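Local coordinates for protein VP1 (Merkel cell polyomavirus, PDB 4FMH) that forms the pentameric building blocks of a T=7 icosahedral viral capsid and binds sialylated glycans through surface loops of its jelly-roll domain, at residues Tyr50-Lys55 and Lys64-Ala69; Ser58-Ile63 and Tyr151-Pro156; Val110-Met115 and Gly260-Thr265; Gly129-Met134 and Ser215-Ser220. All blocks are in the same frame, centred on the assembly; numbering follows the deposited sequence. Where two conformers were deposited one is given.

Contact 1. Residues Tyr50-Lys55 and Lys64-Ala69; sequences YDLQPK and KENLPA. With SIA (N-acetyl-alpha-neuraminic acid), chain U.
Glu65 lays its aliphatic part over one face of the Tyr50 ring: CB stands 3.8 Å from the ring centroid in a CH-pi contact, 16° off the normal, and CG continues over CE2 and CZ. The two side chains run side by side in the same direction, the carboxylate turned only 20° from the ring plane. Tyr50 N donates to Glu65 O at 3.2 Å, from above the carbonyl plane. Asn66 ND2 gives a hydrogen bond of 3.0 Å to Asp51 O, again from above the carbonyl, while Leu52 CD2 packs on Asn66 CB at 3.7 Å. Glu65 and Asn66 thus hold the ring of Tyr50 and the backbone of Tyr50 and Asp51, which both meet the glycan. On the sugar, the acetamide N5 of the sialic acid donates a nearly straight bond (163°) to Asp51 OD1, 2.8 Å long, and its methyl C11 lies obliquely 3.7 Å from Tyr50 CD1. Asp51 OD2 is held in a salt bridge by Lys264. With one carboxylate oxygen on lysine and the other on the amide N-H, Asp51 is probably kept charged; with Tyr50 it offers the N-acetyl group one polar and one apolar contact, consistent with its recognition.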
# COMPACT_ATOMS: atom_id res chain seq x y z
N TYR B 50 -27.12 7.44 -14.15
CA TYR B 50 -27.10 8.28 -15.34
C TYR B 50 -25.85 9.17 -15.28
O TYR B 50 -24.91 8.87 -14.53
CB TYR B 50 -28.39 9.13 -15.47
CG TYR B 50 -29.60 8.37 -15.97
CD1 TYR B 50 -29.53 7.01 -16.32
CD2 TYR B 50 -30.83 9.02 -16.14
CE1 TYR B 50 -30.64 6.33 -16.80
CE2 TYR B 50 -31.95 8.34 -16.62
CZ TYR B 50 -31.85 7.00 -16.94
OH TYR B 50 -32.95 6.33 -17.41
N ASP B 51 -25.82 10.25 -16.04
CA ASP B 51 -24.63 11.09 -16.08
C ASP B 51 -24.56 12.03 -14.90
O ASP B 51 -25.50 12.80 -14.63
CB ASP B 51 -24.54 11.83 -17.42
CG ASP B 51 -24.51 10.88 -18.60
OD1 ASP B 51 -25.17 11.17 -19.62
OD2 ASP B 51 -23.84 9.82 -18.51
N LEU B 52 -23.46 11.96 -14.17
CA LEU B 52 -23.25 12.78 -12.98
C LEU B 52 -22.60 14.10 -13.37
O LEU B 52 -21.53 14.12 -13.99
CB LEU B 52 -22.39 12.03 -11.96
CG LEU B 52 -23.06 10.79 -11.35
CD1 LEU B 52 -22.02 9.77 -10.90
CD2 LEU B 52 -23.99 11.15 -10.19
N GLN B 53 -23.26 15.20 -13.01
CA GLN B 53 -22.80 16.54 -13.38
C GLN B 53 -23.15 17.55 -12.29
O GLN B 53 -24.25 17.50 -11.74
CB GLN B 53 -23.48 17.02 -14.67
CG GLN B 53 -23.23 16.20 -15.92
CD GLN B 53 -23.75 16.89 -17.16
OE1 GLN B 53 -23.09 17.77 -17.71
NE2 GLN B 53 -24.94 16.48 -17.61
N PRO B 54 -22.23 18.49 -12.01
CA PRO B 54 -22.61 19.66 -11.23
C PRO B 54 -23.61 20.50 -12.01
O PRO B 54 -23.40 20.76 -13.19
CB PRO B 54 -21.29 20.44 -11.10
CG PRO B 54 -20.23 19.53 -11.57
CD PRO B 54 -20.85 18.57 -12.51
N LYS B 55 -24.69 20.93 -11.35
CA LYS B 55 -25.74 21.72 -12.00
C LYS B 55 -25.20 23.06 -12.52
O LYS B 55 -25.64 23.54 -13.56
CB LYS B 55 -26.91 21.94 -11.04
CG LYS B 55 -28.12 22.67 -11.63
CD LYS B 55 -29.26 22.68 -10.64
CE LYS B 55 -30.25 23.80 -10.91
NZ LYS B 55 -31.28 23.91 -9.84
N LYS B 64 -33.26 10.33 -9.05
CA LYS B 64 -33.11 8.99 -8.46
C LYS B 64 -32.01 8.19 -9.12
O LYS B 64 -31.28 7.45 -8.45
CB LYS B 64 -34.41 8.18 -8.60
CG LYS B 64 -35.59 8.64 -7.79
CD LYS B 64 -36.74 7.63 -7.92
CE LYS B 64 -37.09 7.36 -9.39
NZ LYS B 64 -37.52 5.95 -9.60
N GLU B 65 -31.90 8.32 -10.45
CA GLU B 65 -30.95 7.53 -11.23
C GLU B 65 -29.49 7.88 -10.93
O GLU B 65 -28.59 7.14 -11.31
CB GLU B 65 -31.23 7.66 -12.73
CG GLU B 65 -32.51 6.97 -13.21
CD GLU B 65 -33.80 7.72 -12.87
OE1 GLU B 65 -33.75 8.93 -12.55
OE2 GLU B 65 -34.87 7.08 -12.93
N ASN B 66 -29.28 9.00 -10.25
CA ASN B 66 -27.94 9.45 -9.89
C ASN B 66 -27.58 9.25 -8.42
O ASN B 66 -26.60 9.82 -7.91
CB ASN B 66 -27.73 10.91 -10.31
CG ASN B 66 -27.40 11.04 -11.78
OD1 ASN B 66 -27.23 10.04 -12.49
ND2 ASN B 66 -27.33 12.28 -12.26
N LEU B 67 -28.37 8.41 -7.75
CA LEU B 67 -28.23 8.18 -6.32
C LEU B 67 -28.05 6.68 -5.99
O LEU B 67 -29.02 6.01 -5.60
CB LEU B 67 -29.42 8.79 -5.56
CG LEU B 67 -29.63 10.31 -5.72
CD1 LEU B 67 -31.00 10.77 -5.20
CD2 LEU B 67 -28.50 11.12 -5.07
N PRO B 68 -26.80 6.16 -6.14
CA PRO B 68 -26.53 4.77 -5.74
C PRO B 68 -26.97 4.54 -4.30
O PRO B 68 -26.79 5.41 -3.43
CB PRO B 68 -25.01 4.65 -5.88
CG PRO B 68 -24.66 5.64 -6.96
CD PRO B 68 -25.61 6.80 -6.73
N ALA B 69 -27.57 3.38 -4.06
CA ALA B 69 -28.16 3.07 -2.77
C ALA B 69 -27.65 1.72 -2.28
O ALA B 69 -27.11 0.94 -3.06
CB ALA B 69 -29.69 3.08 -2.89
C1 SIA U . -23.77 11.67 -24.13
C2 SIA U . -24.80 10.72 -24.74
C3 SIA U . -24.51 9.28 -24.26
C4 SIA U . -24.93 9.00 -22.81
C5 SIA U . -26.36 9.46 -22.54
C6 SIA U . -26.61 10.90 -23.01
C7 SIA U . -28.10 11.25 -22.89
C8 SIA U . -28.41 12.76 -22.94
C9 SIA U . -28.31 13.36 -24.34
C10 SIA U . -27.59 8.47 -20.66
C11 SIA U . -27.73 8.42 -19.17
N5 SIA U . -26.64 9.29 -21.12
O1A SIA U . -22.61 11.25 -23.90
O1B SIA U . -24.09 12.86 -23.88
O4 SIA U . -24.84 7.59 -22.51
O6 SIA U . -26.15 11.09 -24.37
O7 SIA U . -28.85 10.54 -23.89
O8 SIA U . -29.73 13.01 -22.43
O9 SIA U . -27.04 14.00 -24.46
O10 SIA U . -28.31 7.80 -21.38

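Contact 2. Residues Ser58-Ile63 and Tyr151-Pro156; sequences SPDQPI and YQTQYP
Gln154 and Pro62 have the most surface buried here, and Pro59 adds the next side chain. Gln154 CG is anti to its carbonyl carbon (chi1 -54°), which sets it near Pro59 CG and Asp60 O; beyond it the extended chain brings CD to 3.6 Å from Pro59 CG, where the proline ring and the glutamine cross obliquely. Its OE1 accepts a hydrogen bond of 3.1 Å from Gln61 NE2. The donor lies tilted from the carbonyl plane, and the two amides, on side chains pointing the same way, are turned 52° against each other. In the backbone, Gln154 N donates to Asp60 O at 2.9 Å, almost straight (167°).

Pro62 lies across Thr153 and Tyr155. Its CD meets Gln154 O and, at 3.7 Å, Thr153 CG2, while CG reaches Tyr155 CD1 at 3.9 Å. Two waters bridge the segments at separate points: one donates to both Asp60 OD2 and Thr153 OG1, the other to Pro62 O and Gln154 O. Thr153 OG1 is also hydrogen-bonded to Asp150 O, Asp60 OD2 to His111 of a neighbouring subunit, and Tyr155 OH to Glu198.

The two segments run in roughly the same direction but share a single backbone hydrogen bond, so this is proline-rich loop-to-loop packing rather than a sheet. It joins two of the long loops that elaborate the jelly roll of VP1 beside a subunit interface of the pentamer.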
# COMPACT_ATOMS: atom_id res chain seq x y z
N SER B 58 -27.49 26.84 -7.95
CA SER B 58 -28.12 26.31 -6.75
C SER B 58 -29.64 26.32 -6.86
O SER B 58 -30.22 27.21 -7.49
CB SER B 58 -27.67 27.09 -5.51
OG SER B 58 -28.27 28.38 -5.45
N PRO B 59 -30.31 25.32 -6.25
CA PRO B 59 -29.71 24.19 -5.53
C PRO B 59 -29.57 22.94 -6.39
O PRO B 59 -30.16 22.86 -7.48
CB PRO B 59 -30.72 23.93 -4.41
CG PRO B 59 -32.05 24.29 -5.03
CD PRO B 59 -31.79 25.32 -6.12
N ASP B 60 -28.80 21.98 -5.91
CA ASP B 60 -28.72 20.66 -6.53
C ASP B 60 -30.09 19.97 -6.37
O ASP B 60 -30.68 19.97 -5.29
CB ASP B 60 -27.63 19.83 -5.85
CG ASP B 60 -27.34 18.52 -6.59
OD1 ASP B 60 -27.64 18.41 -7.80
OD2 ASP B 60 -26.80 17.60 -5.94
N GLN B 61 -30.59 19.40 -7.46
CA GLN B 61 -31.84 18.65 -7.44
C GLN B 61 -31.60 17.31 -8.14
O GLN B 61 -32.07 17.10 -9.26
CB GLN B 61 -32.96 19.45 -8.11
CG GLN B 61 -33.38 20.71 -7.33
CD GLN B 61 -34.22 21.69 -8.16
OE1 GLN B 61 -33.95 21.91 -9.34
NE2 GLN B 61 -35.23 22.29 -7.53
N PRO B 62 -30.86 16.41 -7.49
CA PRO B 62 -30.43 15.16 -8.14
C PRO B 62 -31.60 14.22 -8.42
O PRO B 62 -32.55 14.17 -7.63
CB PRO B 62 -29.47 14.54 -7.11
CG PRO B 62 -29.89 15.11 -5.80
CD PRO B 62 -30.40 16.49 -6.09
N ILE B 63 -31.54 13.51 -9.54
CA ILE B 63 -32.57 12.52 -9.88
C ILE B 63 -32.24 11.16 -9.24
O ILE B 63 -31.07 10.87 -8.93
CB ILE B 63 -32.72 12.35 -11.41
CG1 ILE B 63 -31.38 11.92 -12.04
CG2 ILE B 63 -33.26 13.65 -12.03
CD1 ILE B 63 -31.43 11.63 -13.54
N TYR B 151 -26.18 20.40 2.77
CA TYR B 151 -27.51 20.34 3.38
C TYR B 151 -28.60 20.95 2.49
O TYR B 151 -29.79 20.67 2.68
CB TYR B 151 -27.53 21.00 4.77
CG TYR B 151 -27.88 22.47 4.76
CD1 TYR B 151 -29.20 22.90 4.93
CD2 TYR B 151 -26.89 23.44 4.56
CE1 TYR B 151 -29.52 24.26 4.91
CE2 TYR B 151 -27.20 24.79 4.55
CZ TYR B 151 -28.52 25.19 4.72
OH TYR B 151 -28.82 26.53 4.70
N GLN B 152 -28.19 21.78 1.53
CA GLN B 152 -29.14 22.45 0.63
C GLN B 152 -29.58 21.59 -0.55
O GLN B 152 -30.47 21.98 -1.30
CB GLN B 152 -28.58 23.79 0.15
CG GLN B 152 -28.46 24.83 1.26
CD GLN B 152 -27.99 26.20 0.77
OE1 GLN B 152 -27.42 26.33 -0.31
NE2 GLN B 152 -28.24 27.22 1.58
N THR B 153 -28.97 20.41 -0.69
CA THR B 153 -29.36 19.45 -1.73
C THR B 153 -30.85 19.08 -1.58
O THR B 153 -31.32 18.79 -0.47
CB THR B 153 -28.50 18.16 -1.67
OG1 THR B 153 -27.10 18.50 -1.65
CG2 THR B 153 -28.78 17.28 -2.87
N GLN B 154 -31.57 19.12 -2.69
CA GLN B 154 -33.00 18.80 -2.69
C GLN B 154 -33.21 17.43 -3.30
O GLN B 154 -33.32 17.29 -4.52
CB GLN B 154 -33.80 19.87 -3.45
CG GLN B 154 -33.56 21.28 -2.94
CD GLN B 154 -34.58 22.30 -3.44
OE1 GLN B 154 -35.23 22.10 -4.47
NE2 GLN B 154 -34.71 23.40 -2.71
N TYR B 155 -33.22 16.42 -2.45
CA TYR B 155 -33.40 15.04 -2.89
C TYR B 155 -34.86 14.83 -3.31
O TYR B 155 -35.74 15.50 -2.79
CB TYR B 155 -32.97 14.06 -1.80
CG TYR B 155 -31.48 14.10 -1.53
CD1 TYR B 155 -30.58 13.42 -2.37
CD2 TYR B 155 -30.96 14.82 -0.46
CE1 TYR B 155 -29.20 13.47 -2.14
CE2 TYR B 155 -29.58 14.87 -0.22
CZ TYR B 155 -28.71 14.20 -1.06
OH TYR B 155 -27.34 14.25 -0.83
N PRO B 156 -35.11 13.91 -4.27
CA PRO B 156 -36.49 13.67 -4.67
C PRO B 156 -37.31 13.21 -3.48
O PRO B 156 -36.82 12.41 -2.67
CB PRO B 156 -36.37 12.54 -5.70
CG PRO B 156 -34.94 12.58 -6.16
CD PRO B 156 -34.16 13.02 -4.97
O HOH W 1 -25.39 18.09 -3.76
O HOH W 2 -34.40 16.25 -6.65

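Contact 3. Residues Val110-Met115 and Gly260-Thr265; sequences VHYWDM and GFLFKT. With SIA (N-acetyl-alpha-neuraminic acid), chain U.
The side chains of Leu262 and Tyr112 cross at about a right angle, with CD2 of the leucine over one face of the ring, 4.3 Å from the centroid and 26° off the normal. The tyrosine's CB points toward the strand, and chi1 (166°) sets CG anti to N, beside the carbonyl carbon. The other leucine methyl, CD1, lies near Tyr112 CD2 and 3.9 Å from Met115 CE; Met115 too crosses Leu262 at about a right angle. One leucine fork is therefore shared between a ring and a thioether end.

Asp114 and Thr265 form the polar half, again crossing nearly perpendicularly. Thr265 OG1 donates to Asp114 OD1 at 2.7 Å, approaching from above the carboxylate plane, and Thr265 N donates to Asp114 O at 2.8 Å. The same hydroxyl accepts from a water that also donates to Met115 O. The backbones are bridged once, Met115 with Lys264, and a type I turn from Tyr112 to Met115 brings the loop round to this point.

Lys264 leads away from the loop as a chain extended beyond CG, and its NZ donates to the sialic acid O4 at 3.0 Å. Asp51 pairs with the same ammonium and Trp45 provides a cation-pi contact, while Asp114 OD2 lies 3.9 Å from the sugar's C3.

The contact joins the end of strand 250-263 to the loop between strands 89-101 and 131-138. Strand 269-287 pairs with the same strand, and His111 reaches out from the loop to Asp60 and Glu198 of a neighbouring subunit.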
# COMPACT_ATOMS: atom_id res chain seq x y z
N VAL B 110 -11.92 -2.52 -22.11
CA VAL B 110 -11.51 -1.14 -22.44
C VAL B 110 -11.95 -0.75 -23.85
O VAL B 110 -11.33 0.08 -24.51
CB VAL B 110 -9.99 -0.91 -22.25
CG1 VAL B 110 -9.60 -0.97 -20.75
CG2 VAL B 110 -9.16 -1.90 -23.09
N HIS B 111 -13.06 -1.34 -24.29
CA HIS B 111 -13.54 -1.15 -25.66
C HIS B 111 -15.07 -1.04 -25.69
O HIS B 111 -15.71 -1.44 -26.67
CB HIS B 111 -13.05 -2.29 -26.57
CG HIS B 111 -13.38 -3.65 -26.05
ND1 HIS B 111 -14.60 -4.25 -26.27
CD2 HIS B 111 -12.66 -4.51 -25.29
CE1 HIS B 111 -14.61 -5.43 -25.68
NE2 HIS B 111 -13.45 -5.61 -25.08
N TYR B 112 -15.64 -0.47 -24.63
CA TYR B 112 -17.05 -0.06 -24.65
C TYR B 112 -17.23 0.89 -25.83
O TYR B 112 -16.40 1.77 -26.04
CB TYR B 112 -17.43 0.60 -23.32
CG TYR B 112 -18.74 1.34 -23.37
CD1 TYR B 112 -19.94 0.68 -23.67
CD2 TYR B 112 -18.79 2.71 -23.15
CE1 TYR B 112 -21.15 1.36 -23.73
CE2 TYR B 112 -20.00 3.41 -23.20
CZ TYR B 112 -21.17 2.73 -23.50
OH TYR B 112 -22.36 3.41 -23.56
N TRP B 113 -18.29 0.71 -26.62
CA TRP B 113 -18.37 1.40 -27.91
C TRP B 113 -18.28 2.91 -27.79
O TRP B 113 -17.71 3.57 -28.67
CB TRP B 113 -19.61 0.97 -28.72
CG TRP B 113 -20.93 1.47 -28.20
CD1 TRP B 113 -21.80 0.79 -27.40
CD2 TRP B 113 -21.54 2.74 -28.47
NE1 TRP B 113 -22.91 1.56 -27.15
CE2 TRP B 113 -22.78 2.76 -27.79
CE3 TRP B 113 -21.16 3.87 -29.22
CZ2 TRP B 113 -23.65 3.87 -27.82
CZ3 TRP B 113 -22.03 4.98 -29.26
CH2 TRP B 113 -23.26 4.96 -28.56
N ASP B 114 -18.80 3.45 -26.69
CA ASP B 114 -18.83 4.90 -26.46
C ASP B 114 -17.86 5.32 -25.35
O ASP B 114 -18.10 6.30 -24.66
CB ASP B 114 -20.25 5.36 -26.12
CG ASP B 114 -20.47 6.84 -26.37
OD1 ASP B 114 -19.77 7.43 -27.21
OD2 ASP B 114 -21.36 7.42 -25.72
N MET B 115 -16.76 4.58 -25.21
CA MET B 115 -15.79 4.86 -24.15
C MET B 115 -14.87 6.00 -24.56
O MET B 115 -14.35 6.01 -25.68
CB MET B 115 -14.93 3.62 -23.89
CG MET B 115 -14.65 3.36 -22.41
SD MET B 115 -14.01 1.69 -22.16
CE MET B 115 -14.55 1.36 -20.48
N GLY B 260 -16.30 2.45 -9.71
CA GLY B 260 -15.72 3.53 -10.51
C GLY B 260 -16.62 4.07 -11.60
O GLY B 260 -17.80 3.71 -11.68
N PHE B 261 -16.06 4.95 -12.42
CA PHE B 261 -16.79 5.64 -13.48
C PHE B 261 -16.64 4.95 -14.83
O PHE B 261 -15.55 4.48 -15.17
CB PHE B 261 -16.29 7.07 -13.68
CG PHE B 261 -16.52 7.98 -12.51
CD1 PHE B 261 -17.78 8.51 -12.25
CD2 PHE B 261 -15.45 8.36 -11.69
CE1 PHE B 261 -17.98 9.38 -11.17
CE2 PHE B 261 -15.64 9.23 -10.61
CZ PHE B 261 -16.92 9.73 -10.36
N LEU B 262 -17.74 4.92 -15.58
CA LEU B 262 -17.69 4.67 -17.01
C LEU B 262 -17.49 6.04 -17.67
O LEU B 262 -18.32 6.94 -17.51
CB LEU B 262 -18.98 4.02 -17.51
CG LEU B 262 -19.05 3.65 -19.00
CD1 LEU B 262 -18.05 2.55 -19.38
CD2 LEU B 262 -20.47 3.26 -19.39
N PHE B 263 -16.38 6.19 -18.38
CA PHE B 263 -16.04 7.44 -19.05
C PHE B 263 -16.54 7.40 -20.48
O PHE B 263 -16.05 6.60 -21.29
CB PHE B 263 -14.53 7.64 -19.05
CG PHE B 263 -13.97 8.01 -17.70
CD1 PHE B 263 -13.67 7.04 -16.76
CD2 PHE B 263 -13.74 9.34 -17.39
CE1 PHE B 263 -13.15 7.39 -15.50
CE2 PHE B 263 -13.22 9.71 -16.13
CZ PHE B 263 -12.93 8.72 -15.19
N LYS B 264 -17.50 8.26 -20.79
CA LYS B 264 -18.13 8.28 -22.11
C LYS B 264 -17.45 9.31 -23.02
O LYS B 264 -16.93 10.32 -22.55
CB LYS B 264 -19.62 8.59 -21.98
CG LYS B 264 -20.37 7.62 -21.05
CD LYS B 264 -21.81 8.04 -20.86
CE LYS B 264 -22.56 7.02 -20.01
NZ LYS B 264 -23.92 7.50 -19.63
N THR B 265 -17.45 9.03 -24.33
CA THR B 265 -16.79 9.87 -25.34
C THR B 265 -17.00 11.38 -25.16
O THR B 265 -16.06 12.15 -25.26
CB THR B 265 -17.23 9.45 -26.77
OG1 THR B 265 -17.11 8.03 -26.93
CG2 THR B 265 -16.38 10.15 -27.86
C1 SIA U . -23.77 11.67 -24.13
C2 SIA U . -24.80 10.72 -24.74
C3 SIA U . -24.51 9.28 -24.26
C4 SIA U . -24.93 9.00 -22.81
C5 SIA U . -26.36 9.46 -22.54
C6 SIA U . -26.61 10.90 -23.01
C7 SIA U . -28.10 11.25 -22.89
C8 SIA U . -28.41 12.76 -22.94
C9 SIA U . -28.31 13.36 -24.34
C10 SIA U . -27.59 8.47 -20.66
C11 SIA U . -27.73 8.42 -19.17
N5 SIA U . -26.64 9.29 -21.12
O1A SIA U . -22.61 11.25 -23.90
O1B SIA U . -24.09 12.86 -23.88
O4 SIA U . -24.84 7.59 -22.51
O6 SIA U . -26.15 11.09 -24.37
O7 SIA U . -28.85 10.54 -23.89
O8 SIA U . -29.73 13.01 -22.43
O9 SIA U . -27.04 14.00 -24.46
O10 SIA U . -28.31 7.80 -21.38
O HOH W 3 -15.02 6.88 -28.10

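Contact 4. Residues Gly129-Met134 and Ser215-Ser220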
# COMPACT_ATOMS: atom_id res chain seq x y z
N GLY B 129 -11.65 5.37 -10.57
CA GLY B 129 -12.07 6.54 -9.81
C GLY B 129 -12.74 6.17 -8.50
O GLY B 129 -12.23 5.33 -7.75
N VAL B 130 -13.87 6.81 -8.22
CA VAL B 130 -14.54 6.65 -6.92
C VAL B 130 -14.92 5.19 -6.66
O VAL B 130 -15.65 4.58 -7.45
CB VAL B 130 -15.78 7.55 -6.80
CG1 VAL B 130 -16.53 7.27 -5.50
CG2 VAL B 130 -15.38 9.04 -6.88
N ASN B 131 -14.40 4.64 -5.56
CA ASN B 131 -14.84 3.34 -5.05
C ASN B 131 -15.47 3.48 -3.67
O ASN B 131 -15.04 4.29 -2.85
CB ASN B 131 -13.67 2.35 -4.96
CG ASN B 131 -13.46 1.58 -6.25
OD1 ASN B 131 -13.72 0.37 -6.31
ND2 ASN B 131 -12.98 2.27 -7.29
N TYR B 132 -16.50 2.67 -3.44
CA TYR B 132 -17.09 2.54 -2.12
C TYR B 132 -17.50 1.09 -1.94
O TYR B 132 -18.29 0.56 -2.74
CB TYR B 132 -18.30 3.46 -1.96
CG TYR B 132 -18.94 3.45 -0.59
CD1 TYR B 132 -18.37 4.16 0.48
CD2 TYR B 132 -20.12 2.73 -0.36
CE1 TYR B 132 -18.96 4.15 1.75
CE2 TYR B 132 -20.71 2.71 0.91
CZ TYR B 132 -20.13 3.42 1.95
OH TYR B 132 -20.72 3.40 3.19
N HIS B 133 -16.95 0.45 -0.91
CA HIS B 133 -17.20 -0.96 -0.67
C HIS B 133 -17.51 -1.21 0.79
O HIS B 133 -16.76 -0.81 1.67
CB HIS B 133 -16.02 -1.82 -1.11
CG HIS B 133 -15.70 -1.66 -2.56
ND1 HIS B 133 -16.39 -2.31 -3.55
CD2 HIS B 133 -14.79 -0.87 -3.18
CE1 HIS B 133 -15.92 -1.96 -4.73
NE2 HIS B 133 -14.94 -1.08 -4.53
N MET B 134 -18.63 -1.88 1.03
CA MET B 134 -19.04 -2.23 2.38
C MET B 134 -19.95 -3.45 2.35
O MET B 134 -20.65 -3.69 1.37
CB MET B 134 -19.73 -1.05 3.08
CG MET B 134 -21.18 -0.78 2.69
SD MET B 134 -22.44 -1.71 3.63
CE MET B 134 -22.23 -1.01 5.26
N SER B 215 -15.05 0.77 3.23
CA SER B 215 -13.96 1.65 2.80
C SER B 215 -14.43 2.55 1.66
O SER B 215 -15.38 2.21 0.93
CB SER B 215 -12.74 0.81 2.35
OG SER B 215 -13.04 0.09 1.16
N ILE B 216 -13.76 3.69 1.52
CA ILE B 216 -13.98 4.57 0.39
C ILE B 216 -12.64 4.85 -0.28
O ILE B 216 -11.58 4.73 0.33
CB ILE B 216 -14.67 5.91 0.81
CG1 ILE B 216 -15.36 6.58 -0.38
CG2 ILE B 216 -13.69 6.86 1.52
CD1 ILE B 216 -16.30 7.75 0.00
N GLN B 217 -12.72 5.21 -1.56
CA GLN B 217 -11.57 5.70 -2.32
C GLN B 217 -12.08 6.80 -3.23
O GLN B 217 -12.94 6.56 -4.08
CB GLN B 217 -10.97 4.55 -3.13
CG GLN B 217 -10.03 4.97 -4.25
CD GLN B 217 -9.63 3.78 -5.09
OE1 GLN B 217 -8.94 2.88 -4.62
NE2 GLN B 217 -10.10 3.75 -6.34
N THR B 218 -11.57 8.02 -3.04
CA THR B 218 -11.96 9.14 -3.92
C THR B 218 -10.91 9.37 -5.01
O THR B 218 -10.04 8.53 -5.21
CB THR B 218 -12.31 10.43 -3.12
OG1 THR B 218 -11.12 11.00 -2.54
CG2 THR B 218 -13.31 10.11 -2.01
N GLY B 219 -11.01 10.47 -5.74
CA GLY B 219 -10.20 10.68 -6.95
C GLY B 219 -10.99 10.29 -8.19
O GLY B 219 -11.87 9.44 -8.12
N SER B 220 -10.68 10.91 -9.32
CA SER B 220 -11.48 10.73 -10.55
C SER B 220 -11.11 9.52 -11.40
O SER B 220 -11.98 8.89 -12.00
CB SER B 220 -11.43 12.00 -11.41
OG SER B 220 -10.09 12.36 -11.68
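Gln217 lies beside Asn131 across an antiparallel hydrogen-bonded pair, both side chains pointing the same way. Its CB is 3.9 Å from Asn131 CB. CG is anti to the backbone N (chi1 164°) and lies 4.1 Å from Gly129 O, with CD 4.0 Å from the same oxygen. At the tip, NE2 donates to Gly129 O at 3.0 Å, within the carbonyl plane, and also to Pro223 O; OE1 bonds a glycerol, probably from the crystallisation liquor. NE2 also lies 3.4 Å from Asn131 ND2, but these are two donors and do not bond each other. Asn131 ND2 turns to Gly129 O instead, from above its carbonyl plane, so that one oxygen takes two amide donors. The other end of Asn131, OD1, receives His133 NE2 on a lone pair at 2.6 Å, and His133 ND1 passes the chain on to Asp257.

Backbone bonds pair Asn131 with Gln217 and His133 with Ser215 in both directions. Between them Tyr132 and Ile216 form the non-hydrogen-bonded pair on the opposite face, where Ile216 CG1 meets the edge of the tyrosine ring, 4.0 Å from CD1. Beyond the ladder Gly129 CA comes within 3.2 Å of Ser220 O, an approach its lack of a side chain permits.

Strand 131-138 is thus flanked by 210-217 and, through Tyr132 and Met134, by strand 250-263. Ser215 and Ile216 also pair with a strand of a neighbouring subunit, carrying the sheet across the pentamer interface.

In the fold
Contacts 1 and 3 meet at the glycan: their centres are 17 Å apart, and they touch each other directly beside the sialic acid that both bind. Contact 2 adjoins contact 1, 11 Å between centres, and the two alternate along the chain, tying the long loop between strands 11-28 and 71-76 to the loop before helix 166-170. Contact 4 is nested within the loop closed by contact 3; both reach the sheet in which strands 131-138 and 250-263 are neighbours, and Phe261 packs on Val130. The receptor pocket is thus built from loops joined directly to the jelly-roll sheet. Contacts 1 and 3, which hold pocket residues, also touch neighbouring subunits, so the glycan site lies close to subunit interfaces of the pentamer.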